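Local coordinates for scytovirin (Scytonema varium, PDB 2QSK), which is a cyanobacterial sugar-binding lectin with strong activity against T-tropic HIV-1, blocking viral fusion and infection of cells, at residues A[50-61]-A[71-79]. Sequence-based numbering, arbitrary orientation. Where two conformers were deposited one is given.
Sequences KGPTYCWDEAKN and SKQCDGART
Lys50 sends its ammonium group into the curve of the 71-79 loop, where NZ meets four backbone oxygens: Arg78 O at 2.7 Å and the O atoms of Ser71, Cys74 and Gly76. A long cation suits this place because it can face several carbonyls at once. Bends at chi2 and chi3 turn the chain back along the Tyr54 ring, CD against one face near the rim.

Arg78 and Glu58 form a salt bridge. Arg78 grips Glu58 side-on, NE to OE2 and NH2 to OE1, both 2.8 Å, the two planes only 15° apart and both oxygens using syn lone pairs. The anti lone pair of Glu58 OE2 remains for Asp75 N, 2.8 Å away in a nearly straight bond (172°), while OE1 also takes Asn66 ND2; this network fixes the carboxylate's rotation.

In this small protein, without alpha-helix and with little strand, such polar bonds and disulfides tie loops together: Cys55 is linked to Cys7, and Cys74 to Cys86. A type II' turn from Asp75 to Arg78 carries Gly76 at positive phi, which favours glycine, and Gly76 N donates to Tyr54 O. Asp75 OD1 accepts Trp56 N from above its carboxylate plane and is also hydrogen-bonded to His92 NE2.

The aromatic side chains use carbonyls differently. Tyr54 suits its place by carrying a hydroxyl at the end of a flat ring: OH donates to a lone pair of Lys72 O at 2.7 Å, in the carbonyl plane. The same oxygen lies over the Trp56 indole, whose broad face also receives Gln73 CA in a CH-pi contact with the five-membered ring. Asn61, with both an acceptor and a donor, braces this indole: OD1 accepts Trp56 NE1 in the ring plane, while Asn61 ND2 reaches Gln73 O at 2.9 Å and also bonds Arg67 O.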
# COMPACT_ATOMS: atom_id res chain seq x y z
N LYS A 50 8.94 -8.18 -1.07
CA LYS A 50 7.77 -8.75 -1.72
C LYS A 50 7.03 -9.66 -0.74
O LYS A 50 7.67 -10.46 -0.03
CB LYS A 50 8.13 -9.51 -3.00
CG LYS A 50 8.40 -8.61 -4.17
CD LYS A 50 7.15 -7.91 -4.71
CE LYS A 50 6.11 -8.85 -5.28
NZ LYS A 50 4.89 -8.11 -5.68
N GLY A 51 5.71 -9.55 -0.75
CA GLY A 51 4.87 -10.23 0.21
C GLY A 51 3.83 -9.25 0.73
O GLY A 51 3.65 -8.16 0.18
N PRO A 52 3.09 -9.66 1.77
CA PRO A 52 1.96 -8.87 2.24
C PRO A 52 2.26 -7.47 2.77
O PRO A 52 1.30 -6.70 2.93
CB PRO A 52 1.34 -9.77 3.32
CG PRO A 52 1.80 -11.17 2.97
CD PRO A 52 3.18 -10.96 2.46
N THR A 53 3.52 -7.13 3.04
CA THR A 53 3.85 -5.77 3.46
C THR A 53 4.36 -4.90 2.32
O THR A 53 4.68 -3.73 2.58
CB THR A 53 4.83 -5.71 4.65
OG1 THR A 53 6.16 -6.03 4.22
CG2 THR A 53 4.39 -6.62 5.79
N TYR A 54 4.41 -5.42 1.08
CA TYR A 54 4.86 -4.66 -0.06
C TYR A 54 3.68 -3.87 -0.63
O TYR A 54 2.67 -4.45 -1.03
CB TYR A 54 5.40 -5.60 -1.13
CG TYR A 54 6.01 -4.89 -2.31
CD1 TYR A 54 7.24 -4.27 -2.19
CD2 TYR A 54 5.37 -4.84 -3.56
CE1 TYR A 54 7.83 -3.62 -3.27
CE2 TYR A 54 5.96 -4.21 -4.64
CZ TYR A 54 7.19 -3.59 -4.49
OH TYR A 54 7.79 -2.93 -5.52
N CYS A 55 3.80 -2.54 -0.66
CA CYS A 55 2.72 -1.66 -1.13
C CYS A 55 3.08 -1.09 -2.50
O CYS A 55 4.11 -0.45 -2.67
CB CYS A 55 2.48 -0.52 -0.18
SG CYS A 55 2.12 -0.97 1.52
N TRP A 56 2.20 -1.32 -3.48
CA TRP A 56 2.44 -0.80 -4.83
C TRP A 56 1.11 -0.51 -5.50
O TRP A 56 0.22 -1.35 -5.50
CB TRP A 56 3.22 -1.82 -5.66
CG TRP A 56 3.62 -1.29 -6.98
CD1 TRP A 56 2.94 -1.43 -8.15
CD2 TRP A 56 4.77 -0.52 -7.29
NE1 TRP A 56 3.59 -0.81 -9.17
CE2 TRP A 56 4.73 -0.24 -8.67
CE3 TRP A 56 5.85 -0.05 -6.53
CZ2 TRP A 56 5.71 0.51 -9.31
CZ3 TRP A 56 6.83 0.68 -7.18
CH2 TRP A 56 6.75 0.95 -8.55
N ASP A 57 0.97 0.68 -6.08
CA ASP A 57 -0.23 1.10 -6.79
C ASP A 57 -0.13 0.72 -8.26
O ASP A 57 0.49 1.41 -9.07
CB ASP A 57 -0.44 2.60 -6.63
CG ASP A 57 -1.70 3.09 -7.29
OD1 ASP A 57 -2.45 2.29 -7.90
OD2 ASP A 57 -1.96 4.31 -7.17
N GLU A 58 -0.75 -0.40 -8.61
CA GLU A 58 -0.67 -0.93 -9.96
C GLU A 58 -1.40 -0.06 -10.99
O GLU A 58 -1.17 -0.23 -12.20
CB GLU A 58 -1.28 -2.33 -10.01
CG GLU A 58 -0.52 -3.36 -9.21
CD GLU A 58 -1.18 -4.72 -9.22
OE1 GLU A 58 -2.13 -4.94 -10.03
OE2 GLU A 58 -0.76 -5.59 -8.41
N ALA A 59 -2.29 0.82 -10.55
CA ALA A 59 -3.06 1.63 -11.49
C ALA A 59 -2.15 2.54 -12.30
O ALA A 59 -2.51 2.94 -13.40
CB ALA A 59 -4.11 2.46 -10.77
N LYS A 60 -0.98 2.86 -11.74
CA LYS A 60 -0.04 3.80 -12.34
C LYS A 60 1.06 3.12 -13.16
O LYS A 60 1.98 3.80 -13.63
CB LYS A 60 0.58 4.67 -11.25
CG LYS A 60 -0.43 5.53 -10.51
CD LYS A 60 0.23 6.48 -9.53
CE LYS A 60 -0.81 7.37 -8.87
NZ LYS A 60 -0.19 8.44 -8.03
N ASN A 61 0.97 1.82 -13.39
CA ASN A 61 2.07 1.13 -14.02
C ASN A 61 2.32 1.61 -15.44
O ASN A 61 1.37 1.94 -16.16
CB ASN A 61 1.83 -0.37 -14.03
CG ASN A 61 2.05 -1.00 -12.68
OD1 ASN A 61 2.43 -0.32 -11.71
ND2 ASN A 61 1.79 -2.31 -12.59
N SER A 71 7.78 -8.47 -11.12
CA SER A 71 6.87 -8.62 -10.00
C SER A 71 6.94 -7.46 -8.98
O SER A 71 6.03 -7.32 -8.16
CB SER A 71 7.08 -9.99 -9.33
OG SER A 71 6.74 -11.04 -10.23
N LYS A 72 7.96 -6.62 -9.05
CA LYS A 72 8.01 -5.43 -8.21
C LYS A 72 7.05 -4.33 -8.68
O LYS A 72 6.84 -3.35 -7.97
CB LYS A 72 9.44 -4.94 -8.00
CG LYS A 72 10.17 -5.87 -7.02
CD LYS A 72 11.51 -5.37 -6.55
CE LYS A 72 12.14 -6.38 -5.57
NZ LYS A 72 13.62 -6.27 -5.45
N GLN A 73 6.41 -4.52 -9.83
CA GLN A 73 5.33 -3.65 -10.30
C GLN A 73 3.95 -4.19 -9.89
O GLN A 73 2.93 -3.69 -10.36
CB GLN A 73 5.41 -3.50 -11.83
CG GLN A 73 6.66 -2.84 -12.30
CD GLN A 73 6.82 -2.97 -13.79
OE1 GLN A 73 6.62 -4.05 -14.35
NE2 GLN A 73 7.22 -1.88 -14.44
N CYS A 74 3.93 -5.18 -9.00
CA CYS A 74 2.68 -5.78 -8.55
C CYS A 74 2.56 -5.64 -7.04
O CYS A 74 3.56 -5.74 -6.29
CB CYS A 74 2.60 -7.24 -8.97
SG CYS A 74 2.70 -7.45 -10.77
N ASP A 75 1.35 -5.38 -6.59
CA ASP A 75 1.08 -5.10 -5.18
C ASP A 75 1.24 -6.35 -4.32
O ASP A 75 0.85 -7.46 -4.72
CB ASP A 75 -0.34 -4.56 -5.07
CG ASP A 75 -0.66 -3.92 -3.74
OD1 ASP A 75 0.26 -3.54 -2.98
OD2 ASP A 75 -1.89 -3.80 -3.47
N GLY A 76 1.79 -6.17 -3.11
CA GLY A 76 1.84 -7.24 -2.14
C GLY A 76 2.57 -8.47 -2.64
O GLY A 76 3.68 -8.38 -3.17
N ALA A 77 1.92 -9.62 -2.47
CA ALA A 77 2.44 -10.91 -2.90
C ALA A 77 2.17 -11.18 -4.38
O ALA A 77 2.62 -12.23 -4.89
CB ALA A 77 1.87 -12.03 -2.03
N ARG A 78 1.50 -10.28 -5.11
CA ARG A 78 1.21 -10.56 -6.53
C ARG A 78 2.49 -10.64 -7.33
O ARG A 78 3.53 -10.04 -7.01
CB ARG A 78 0.25 -9.48 -7.07
CG ARG A 78 -1.13 -9.66 -6.51
CD ARG A 78 -2.04 -8.46 -6.65
NE ARG A 78 -2.23 -7.90 -7.99
CZ ARG A 78 -3.23 -8.22 -8.81
NH1 ARG A 78 -3.98 -9.29 -8.64
NH2 ARG A 78 -3.46 -7.44 -9.85
N THR A 79 2.40 -11.38 -8.43
CA THR A 79 3.55 -11.59 -9.31
C THR A 79 3.13 -11.35 -10.76
O THR A 79 1.95 -11.22 -11.08
CB THR A 79 4.14 -13.00 -9.17
OG1 THR A 79 3.12 -13.93 -9.56
CG2 THR A 79 4.58 -13.29 -7.75